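Local coordinates for flavin-dependent thymidylate synthase (Thermus thermophilus, PDB 6J61), which probably catalyses the reductive methylation of dUMP to dTMP, taking the methyl group from methylenetetrahydrofolate and reducing power from NADPH through bound FAD, at residues I7-K12 with A197-E202; S96-E101 with M158-N163; E101-E106 with A189-R194. One frame throughout, in Å; residues are numbered along the deposited sequence.

Interaction 1. Residues I7-K12 with A197-E202; sequences IPVLDK and ARAIAE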
loop_
_atom_site.group_PDB
_atom_site.type_symbol
_atom_site.label_atom_id
_atom_site.label_comp_id
_atom_site.label_asym_id
_atom_site.label_seq_id
_atom_site.Cartn_x
_atom_site.Cartn_y
_atom_site.Cartn_z
ATOM N N ILE A 7 18.281 20.404 9.157
ATOM C CA ILE A 7 17.946 20.792 10.518
ATOM C C ILE A 7 18.538 19.785 11.478
ATOM O O ILE A 7 18.346 18.586 11.328
ATOM C CB ILE A 7 16.430 20.816 10.758
ATOM C CG1 ILE A 7 15.761 21.852 9.858
ATOM C CG2 ILE A 7 16.146 21.107 12.230
ATOM C CD1 ILE A 7 14.257 21.751 9.880
ATOM N N PRO A 8 19.269 20.255 12.486
ATOM C CA PRO A 8 19.850 19.299 13.433
ATOM C C PRO A 8 18.796 18.791 14.406
ATOM O O PRO A 8 17.887 19.528 14.789
ATOM C CB PRO A 8 20.919 20.123 14.165
ATOM C CG PRO A 8 21.179 21.282 13.250
ATOM C CD PRO A 8 19.818 21.602 12.697
ATOM N N VAL A 9 18.911 17.528 14.791
ATOM C CA VAL A 9 17.997 16.959 15.768
ATOM C C VAL A 9 18.837 16.109 16.693
ATOM O O VAL A 9 19.743 15.405 16.252
ATOM C CB VAL A 9 16.905 16.064 15.143
ATOM C CG1 VAL A 9 15.895 15.681 16.230
ATOM C CG2 VAL A 9 16.218 16.783 13.982
ATOM N N LEU A 10 18.524 16.173 17.976
ATOM C CA LEU A 10 19.252 15.430 18.993
ATOM C C LEU A 10 20.717 15.826 18.963
ATOM O O LEU A 10 21.082 16.850 18.380
ATOM C CB LEU A 10 19.104 13.925 18.783
ATOM C CG LEU A 10 17.663 13.416 18.806
ATOM C CD1 LEU A 10 17.668 11.886 18.825
ATOM C CD2 LEU A 10 16.941 13.958 20.024
ATOM N N ASP A 11 21.557 15.007 19.582
ATOM C CA ASP A 11 22.972 15.310 19.649
ATOM C C ASP A 11 23.705 15.204 18.316
ATOM O O ASP A 11 24.465 16.098 17.965
ATOM C CB ASP A 11 23.638 14.430 20.716
ATOM C CG ASP A 11 23.589 12.954 20.375
ATOM O OD1 ASP A 11 22.631 12.539 19.693
ATOM O OD2 ASP A 11 24.499 12.205 20.798
ATOM N N LYS A 12 23.466 14.141 17.558
ATOM C CA LYS A 12 24.162 13.983 16.285
ATOM C C LYS A 12 23.288 13.717 15.048
ATOM O O LYS A 12 23.812 13.426 13.977
ATOM C CB LYS A 12 25.192 12.860 16.412
ATOM C CG LYS A 12 26.027 12.903 17.678
ATOM C CD LYS A 12 26.999 11.716 17.725
ATOM C CE LYS A 12 27.844 11.680 19.009
ATOM N NZ LYS A 12 27.040 11.460 20.243
ATOM N N ALA A 197 9.871 14.857 14.013
ATOM C CA ALA A 197 8.641 15.273 13.348
ATOM C C ALA A 197 8.554 16.811 13.339
ATOM O O ALA A 197 8.040 17.409 12.392
ATOM C CB ALA A 197 7.425 14.648 14.062
ATOM N N ARG A 198 9.063 17.447 14.393
ATOM C CA ARG A 198 9.045 18.906 14.473
ATOM C C ARG A 198 9.915 19.476 13.348
ATOM O O ARG A 198 9.525 20.410 12.639
ATOM C CB ARG A 198 9.572 19.393 15.832
ATOM C CG ARG A 198 8.663 19.099 17.022
ATOM C CD ARG A 198 8.775 20.218 18.068
ATOM N NE ARG A 198 9.096 19.733 19.416
ATOM C CZ ARG A 198 8.202 19.333 20.321
ATOM N NH1 ARG A 198 6.900 19.355 20.040
ATOM N NH2 ARG A 198 8.612 18.908 21.516
ATOM N N ALA A 199 11.097 18.900 13.189
ATOM C CA ALA A 199 12.009 19.329 12.147
ATOM C C ALA A 199 11.300 19.265 10.793
ATOM O O ALA A 199 11.287 20.231 10.026
ATOM C CB ALA A 199 13.230 18.429 12.142
ATOM N N ILE A 200 10.705 18.117 10.507
ATOM C CA ILE A 200 10.015 17.931 9.248
ATOM C C ILE A 200 8.874 18.922 9.087
ATOM O O ILE A 200 8.709 19.529 8.027
ATOM C CB ILE A 200 9.486 16.486 9.135
ATOM C CG1 ILE A 200 10.678 15.538 9.026
ATOM C CG2 ILE A 200 8.552 16.342 7.935
ATOM C CD1 ILE A 200 10.299 14.103 8.858
ATOM N N ALA A 201 8.093 19.083 10.150
ATOM C CA ALA A 201 6.962 19.998 10.132
ATOM C C ALA A 201 7.448 21.382 9.706
ATOM O O ALA A 201 6.831 22.053 8.864
ATOM C CB ALA A 201 6.331 20.058 11.515
ATOM N N GLU A 202 8.568 21.802 10.278
ATOM C CA GLU A 202 9.122 23.101 9.940
ATOM C C GLU A 202 9.396 23.207 8.440
ATOM O O GLU A 202 9.029 24.193 7.799
ATOM C CB GLU A 202 10.415 23.343 10.714
ATOM C CG GLU A 202 10.673 24.801 10.990
ATOM C CD GLU A 202 9.573 25.427 11.835
ATOM O OE1 GLU A 202 9.386 24.984 12.994
ATOM O OE2 GLU A 202 8.895 26.354 11.333
#

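Interaction 2. Residues S96-E101 with M158-N163; sequences SILKEE and MVLPLN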
loop_
_atom_site.group_PDB
_atom_site.type_symbol
_atom_site.label_atom_id
_atom_site.label_comp_id
_atom_site.label_asym_id
_atom_site.label_seq_id
_atom_site.Cartn_x
_atom_site.Cartn_y
_atom_site.Cartn_z
ATOM N N SER A 96 28.400 -2.121 4.752
ATOM C CA SER A 96 29.172 -1.045 5.364
ATOM C C SER A 96 29.551 -1.282 6.832
ATOM O O SER A 96 28.861 -1.993 7.571
ATOM C CB SER A 96 28.391 0.274 5.256
ATOM O OG SER A 96 28.113 0.600 3.905
ATOM N N ILE A 97 30.673 -0.691 7.233
ATOM C CA ILE A 97 31.132 -0.779 8.612
ATOM C C ILE A 97 30.381 0.354 9.316
ATOM O O ILE A 97 30.230 1.444 8.753
ATOM C CB ILE A 97 32.666 -0.541 8.726
ATOM C CG1 ILE A 97 33.425 -1.677 8.041
ATOM C CG2 ILE A 97 33.083 -0.454 10.196
ATOM C CD1 ILE A 97 34.931 -1.563 8.171
ATOM N N LEU A 98 29.906 0.102 10.533
ATOM C CA LEU A 98 29.151 1.115 11.259
ATOM C C LEU A 98 29.985 2.111 12.071
ATOM O O LEU A 98 30.887 1.749 12.836
ATOM C CB LEU A 98 28.106 0.431 12.143
ATOM C CG LEU A 98 27.193 -0.502 11.341
ATOM C CD1 LEU A 98 26.217 -1.189 12.272
ATOM C CD2 LEU A 98 26.455 0.288 10.266
ATOM N N LYS A 99 29.653 3.383 11.876
ATOM C CA LYS A 99 30.314 4.496 12.529
ATOM C C LYS A 99 29.965 4.466 14.011
ATOM O O LYS A 99 28.839 4.157 14.380
ATOM C CB LYS A 99 29.831 5.787 11.877
ATOM C CG LYS A 99 30.734 6.988 12.050
ATOM C CD LYS A 99 30.299 8.129 11.125
ATOM C CE LYS A 99 30.441 7.736 9.652
ATOM N NZ LYS A 99 30.056 8.837 8.722
ATOM N N GLU A 100 30.934 4.774 14.864
ATOM C CA GLU A 100 30.694 4.758 16.305
ATOM C C GLU A 100 29.971 6.011 16.797
ATOM O O GLU A 100 30.511 6.784 17.599
ATOM C CB GLU A 100 32.004 4.615 17.080
ATOM C CG GLU A 100 31.758 4.423 18.565
ATOM C CD GLU A 100 33.000 4.571 19.394
ATOM O OE1 GLU A 100 33.953 3.794 19.181
ATOM O OE2 GLU A 100 33.022 5.467 20.263
ATOM N N GLU A 101 28.754 6.215 16.314
ATOM C CA GLU A 101 27.987 7.370 16.731
ATOM C C GLU A 101 26.773 6.913 17.517
ATOM O O GLU A 101 25.971 6.112 17.042
ATOM C CB GLU A 101 27.569 8.190 15.513
ATOM C CG GLU A 101 28.723 8.937 14.868
ATOM C CD GLU A 101 28.330 9.612 13.568
ATOM O OE1 GLU A 101 29.113 10.445 13.074
ATOM O OE2 GLU A 101 27.245 9.305 13.033
ATOM N N MET A 158 25.604 -7.002 15.550
ATOM C CA MET A 158 24.471 -7.328 16.416
ATOM C C MET A 158 24.676 -6.949 17.883
ATOM O O MET A 158 23.702 -6.699 18.604
ATOM C CB MET A 158 24.115 -8.817 16.332
ATOM C CG MET A 158 25.061 -9.759 17.063
ATOM S SD MET A 158 24.482 -11.466 16.977
ATOM C CE MET A 158 24.818 -11.817 15.300
ATOM N N VAL A 159 25.934 -6.913 18.323
ATOM C CA VAL A 159 26.253 -6.560 19.703
ATOM C C VAL A 159 26.090 -5.066 19.983
ATOM O O VAL A 159 26.209 -4.635 21.126
ATOM C CB VAL A 159 27.696 -6.955 20.066
ATOM C CG1 VAL A 159 27.787 -8.443 20.263
ATOM C CG2 VAL A 159 28.638 -6.524 18.962
ATOM N N LEU A 160 25.815 -4.284 18.940
ATOM C CA LEU A 160 25.643 -2.839 19.088
ATOM C C LEU A 160 24.238 -2.465 19.577
ATOM O O LEU A 160 23.231 -3.021 19.117
ATOM C CB LEU A 160 25.946 -2.148 17.760
ATOM C CG LEU A 160 27.364 -2.411 17.240
ATOM C CD1 LEU A 160 27.489 -1.888 15.823
ATOM C CD2 LEU A 160 28.397 -1.757 18.169
ATOM N N PRO A 161 24.154 -1.515 20.526
ATOM C CA PRO A 161 22.887 -1.050 21.102
ATOM C C PRO A 161 21.959 -0.310 20.129
ATOM O O PRO A 161 22.388 0.155 19.067
ATOM C CB PRO A 161 23.351 -0.170 22.260
ATOM C CG PRO A 161 24.602 0.413 21.733
ATOM C CD PRO A 161 25.284 -0.782 21.116
ATOM N N LEU A 162 20.690 -0.198 20.518
ATOM C CA LEU A 162 19.656 0.455 19.713
ATOM C C LEU A 162 19.827 1.965 19.548
ATOM O O LEU A 162 19.192 2.568 18.686
ATOM C CB LEU A 162 18.268 0.155 20.303
ATOM C CG LEU A 162 17.823 -1.316 20.289
ATOM C CD1 LEU A 162 16.527 -1.509 21.047
ATOM C CD2 LEU A 162 17.664 -1.763 18.856
ATOM N N ASN A 163 20.679 2.579 20.363
ATOM C CA ASN A 163 20.893 4.022 20.250
ATOM C C ASN A 163 21.922 4.362 19.171
ATOM O O ASN A 163 22.267 5.526 18.967
ATOM C CB ASN A 163 21.331 4.605 21.594
ATOM C CG ASN A 163 22.686 4.094 22.034
ATOM O OD1 ASN A 163 23.119 3.006 21.645
ATOM N ND2 ASN A 163 23.356 4.871 22.869
#

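Interaction 3. Residues E101-E106 with A189-R194; sequences EFYEPE and AQWEIR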
loop_
_atom_site.group_PDB
_atom_site.type_symbol
_atom_site.label_atom_id
_atom_site.label_comp_id
_atom_site.label_asym_id
_atom_site.label_seq_id
_atom_site.Cartn_x
_atom_site.Cartn_y
_atom_site.Cartn_z
ATOM N N GLU A 101 28.754 6.215 16.314
ATOM C CA GLU A 101 27.987 7.370 16.731
ATOM C C GLU A 101 26.773 6.913 17.517
ATOM O O GLU A 101 25.971 6.112 17.042
ATOM C CB GLU A 101 27.569 8.190 15.513
ATOM C CG GLU A 101 28.723 8.937 14.868
ATOM C CD GLU A 101 28.330 9.612 13.568
ATOM O OE1 GLU A 101 29.113 10.445 13.074
ATOM O OE2 GLU A 101 27.245 9.305 13.033
ATOM N N PHE A 102 26.655 7.416 18.738
ATOM C CA PHE A 102 25.544 7.053 19.589
ATOM C C PHE A 102 24.778 8.253 20.095
ATOM O O PHE A 102 25.336 9.328 20.300
ATOM C CB PHE A 102 26.026 6.242 20.786
ATOM C CG PHE A 102 26.684 4.958 20.415
ATOM C CD1 PHE A 102 28.005 4.942 19.985
ATOM C CD2 PHE A 102 25.986 3.762 20.492
ATOM C CE1 PHE A 102 28.624 3.746 19.640
ATOM C CE2 PHE A 102 26.593 2.560 20.149
ATOM C CZ PHE A 102 27.919 2.553 19.723
ATOM N N TYR A 103 23.484 8.050 20.294
ATOM C CA TYR A 103 22.618 9.090 20.803
ATOM C C TYR A 103 22.696 9.139 22.328
ATOM O O TYR A 103 22.238 8.225 23.016
ATOM C CB TYR A 103 21.174 8.828 20.392
ATOM C CG TYR A 103 20.178 9.513 21.284
ATOM C CD1 TYR A 103 20.160 10.906 21.396
ATOM C CD2 TYR A 103 19.253 8.774 22.020
ATOM C CE1 TYR A 103 19.242 11.552 22.216
ATOM C CE2 TYR A 103 18.327 9.407 22.849
ATOM C CZ TYR A 103 18.325 10.799 22.940
ATOM O OH TYR A 103 17.390 11.437 23.728
ATOM N N GLU A 104 23.280 10.207 22.857
ATOM C CA GLU A 104 23.370 10.345 24.295
ATOM C C GLU A 104 22.363 11.416 24.694
ATOM O O GLU A 104 22.513 12.586 24.368
ATOM C CB GLU A 104 24.804 10.706 24.698
ATOM C CG GLU A 104 25.806 9.614 24.326
ATOM C CD GLU A 104 27.203 9.848 24.901
ATOM O OE1 GLU A 104 27.319 10.028 26.133
ATOM O OE2 GLU A 104 28.186 9.835 24.122
ATOM N N PRO A 105 21.301 11.010 25.394
ATOM C CA PRO A 105 20.257 11.933 25.833
ATOM C C PRO A 105 20.767 13.111 26.647
ATOM O O PRO A 105 21.826 13.046 27.264
ATOM C CB PRO A 105 19.326 11.036 26.638
ATOM C CG PRO A 105 20.262 10.031 27.220
ATOM C CD PRO A 105 21.144 9.701 26.045
ATOM N N GLU A 106 20.000 14.194 26.619
ATOM C CA GLU A 106 20.321 15.401 27.367
ATOM C C GLU A 106 20.155 14.955 28.810
ATOM O O GLU A 106 20.959 15.278 29.677
ATOM C CB GLU A 106 19.298 16.488 27.052
ATOM C CG GLU A 106 19.811 17.903 27.171
ATOM C CD GLU A 106 20.489 18.382 25.903
ATOM O OE1 GLU A 106 21.418 17.694 25.436
ATOM O OE2 GLU A 106 20.092 19.448 25.378
ATOM N N ALA A 189 3.675 10.169 21.254
ATOM C CA ALA A 189 4.818 9.647 20.506
ATOM C C ALA A 189 6.048 9.834 21.377
ATOM O O ALA A 189 6.091 10.767 22.170
ATOM C CB ALA A 189 4.972 10.420 19.182
ATOM N N GLN A 190 7.044 8.965 21.251
ATOM C CA GLN A 190 8.237 9.128 22.078
ATOM C C GLN A 190 8.929 10.446 21.733
ATOM O O GLN A 190 9.030 10.821 20.564
ATOM C CB GLN A 190 9.208 7.957 21.887
ATOM C CG GLN A 190 10.224 7.834 23.014
ATOM C CD GLN A 190 11.026 6.526 22.991
ATOM O OE1 GLN A 190 10.479 5.435 22.776
ATOM N NE2 GLN A 190 12.324 6.635 23.236
ATOM N N TRP A 191 9.405 11.142 22.761
ATOM C CA TRP A 191 10.079 12.427 22.600
ATOM C C TRP A 191 11.089 12.494 21.448
ATOM O O TRP A 191 11.063 13.440 20.654
ATOM C CB TRP A 191 10.792 12.825 23.906
ATOM C CG TRP A 191 11.374 14.217 23.878
ATOM C CD1 TRP A 191 10.723 15.383 24.175
ATOM C CD2 TRP A 191 12.702 14.597 23.475
ATOM N NE1 TRP A 191 11.559 16.463 23.979
ATOM C CE2 TRP A 191 12.778 16.008 23.551
ATOM C CE3 TRP A 191 13.830 13.884 23.059
ATOM C CZ2 TRP A 191 13.940 16.718 23.226
ATOM C CZ3 TRP A 191 14.990 14.595 22.734
ATOM C CH2 TRP A 191 15.032 15.997 22.821
ATOM N N GLU A 192 11.980 11.512 21.355
ATOM C CA GLU A 192 12.989 11.533 20.298
ATOM C C GLU A 192 12.380 11.728 18.916
ATOM O O GLU A 192 12.748 12.652 18.185
ATOM C CB GLU A 192 13.825 10.243 20.295
ATOM C CG GLU A 192 14.863 10.111 21.408
ATOM C CD GLU A 192 14.252 10.213 22.789
ATOM O OE1 GLU A 192 13.116 9.729 22.993
ATOM O OE2 GLU A 192 14.915 10.772 23.677
ATOM N N ILE A 193 11.439 10.863 18.560
ATOM C CA ILE A 193 10.844 10.967 17.249
ATOM C C ILE A 193 9.976 12.223 17.118
ATOM O O ILE A 193 9.832 12.770 16.017
ATOM C CB ILE A 193 10.066 9.676 16.882
ATOM C CG1 ILE A 193 9.747 9.691 15.385
ATOM C CG2 ILE A 193 8.808 9.549 17.718
ATOM C CD1 ILE A 193 9.410 8.346 14.803
ATOM N N ARG A 194 9.425 12.710 18.227
ATOM C CA ARG A 194 8.623 13.929 18.140
ATOM C C ARG A 194 9.498 15.047 17.581
ATOM O O ARG A 194 9.079 15.790 16.697
ATOM C CB ARG A 194 8.086 14.359 19.509
ATOM C CG ARG A 194 7.109 13.397 20.129
ATOM C CD ARG A 194 5.917 14.146 20.708
ATOM N NE ARG A 194 6.299 15.109 21.729
ATOM C CZ ARG A 194 6.737 14.769 22.932
ATOM N NH1 ARG A 194 6.845 13.490 23.258
ATOM N NH2 ARG A 194 7.057 15.707 23.813
#

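Interaction 1. Residues I7-K12 with A197-E202
Ala199 is the helix residue on which Ile7 and Val9 converge. Its CB lies 3.9 Å from CG2 of Val9 and 4.0 Å from CG2 of Ile7, so two branched side chains rest on one small methyl. Ile7 adds a second touch: with CG1 beside its backbone N (chi1 -62°) and the chain then extended, CD1 reaches beyond Ala199 CB to touch Ala199 O at 3.3 Å, a van der Waals contact. The small side chain of Ala199 is consistent with the close approach, 6.3 Å between the CA atoms of Ile7 and Ala199. This is alpha/beta packing, in which helix 191-207 lies against strand 6-9, an edge strand, within this chain, of the antiparallel sheet. The short segments run nearly antiparallel at 167°, with their axes 9.0 Å apart. Val15, on the adjacent strand 13-21, also touches both Val9 and Ala199 and carries the apolar layer further into the sheet. The loose side is at Glu202. Its CB grazes Ile7 CD1 at 4.2 Å, while its carboxylate turns away from the strand and the residue is exposed. Pro8, between the two inward-facing residues, has its CB directed away from the helix and is likewise exposed.

Interaction 2. Residues S96-E101 with M158-N163
Leu98 and Leu160 meet through one methyl each, CD1 against CD1 at 3.8 Å, the side chains crossing obliquely. In each leucine CG stands beside the backbone N (chi1 -55° for Leu98 and -59° for Leu160), and the same rotamer on both sides carries the CD1 methyls toward each other across the 9.4 Å between the CA atoms of Leu98 and Leu160. Further along, the backbones draw nearer at Glu101 and Asn163, where the two carbonyl oxygens, Glu101 O and Asn163 O, come to 4.2 Å without bonding to each other. Around these contacts, Tyr143 and Tyr140 of helix 132-148 hold the backbone of Leu98 through their hydroxyls, at its N and its O respectively, and Tyr143 also packs on Leu160. Backbone hydrogen bonds tie Glu101 to Tyr165 and Asn163 to Tyr103. Glu100 centres an inverse gamma turn, with a weak bond from Glu101 N to Lys99 O, which bends the chain just before it reaches Asn163. The carboxylate of Glu101 is directed elsewhere, its OE2 forming a salt bridge with Lys71. Segment 158-163 also lies at a subunit interface: Leu162 packs on Leu162 of the second subunit. Leu98 also touches Arg157, which is predicted to reach the dUMP shared with the dimeric partner, in the other chain's site, and the Leu98 side chain is about 11 Å from a bound FAD. With a single methyl pair and 92 Å² buried in total, the direct contact is dispersive and carries little directionality; the relative placement of these two loops therefore probably depends more on the tyrosine hydroxyls and backbone bonds around them than on the leucines themselves.

Interaction 3. Residues E101-E106 with A189-R194
Tyr103 and Glu192 supply the polar link: Tyr103 OH donates to Glu192 OE2 at 2.6 Å, a bond that is weak despite its length, with ring and carboxylate planes turned 60° apart. The stronger partner of OE2 is Arg109, through a salt bridge. The other oxygen, OE1, receives Gln190 NE2 at 3.2 Å; the amide meets it from above the carboxylate plane. Gln190 is itself the N-cap residue of helix 191-207. Both carboxylate oxygens are therefore gripped, which would limit rotation of the group. Van der Waals contact accompanies these bonds. In Glu192, chi1 (-75°) sets CG beside the ring, 3.8 Å from Tyr103 CE2, and the bend at chi2 (57°) then swings the carboxylate to the hydroxyl; Trp191 CZ3 approaches Tyr103 OH at 4.1 Å. Replacing Glu192 by alanine is likely to cost Arg109 this salt bridge and the Tyr103 hydroxyl this acceptor, and to open a gap beside the ring. The second subunit closes in with its Met158 on Tyr103 and its Met155 on Glu192, while within the chain Tyr165 of strand 165-173 packs on Tyr103, and Phe75 and Val76 of helix 74-80 pack on Glu192.

Interactions 1 and 3 both use helix 191-207, with centres 11 Å apart, and the 7-12 segment bridges them: Lys12 NZ lies 2.7 Å from Phe102 O and Asp11 OD2 lies 3.1 Å from Glu104 N, both probable hydrogen bonds. Interactions 2 and 3 share Glu101 and are joined by a probable bond from Tyr103 N to Asn163 O at 3.1 Å; both also touch the second subunit. Interactions 1 and 2, with centres 21 Å apart, touch through packing of Lys12 on Glu101. Toward the predicted dUMP site, the side chain of Glu192 is about 6 Å from that of Gln79, and that of Ala199 about 7 Å from that of Trp80, which places this helix close to the predicted dUMP residues.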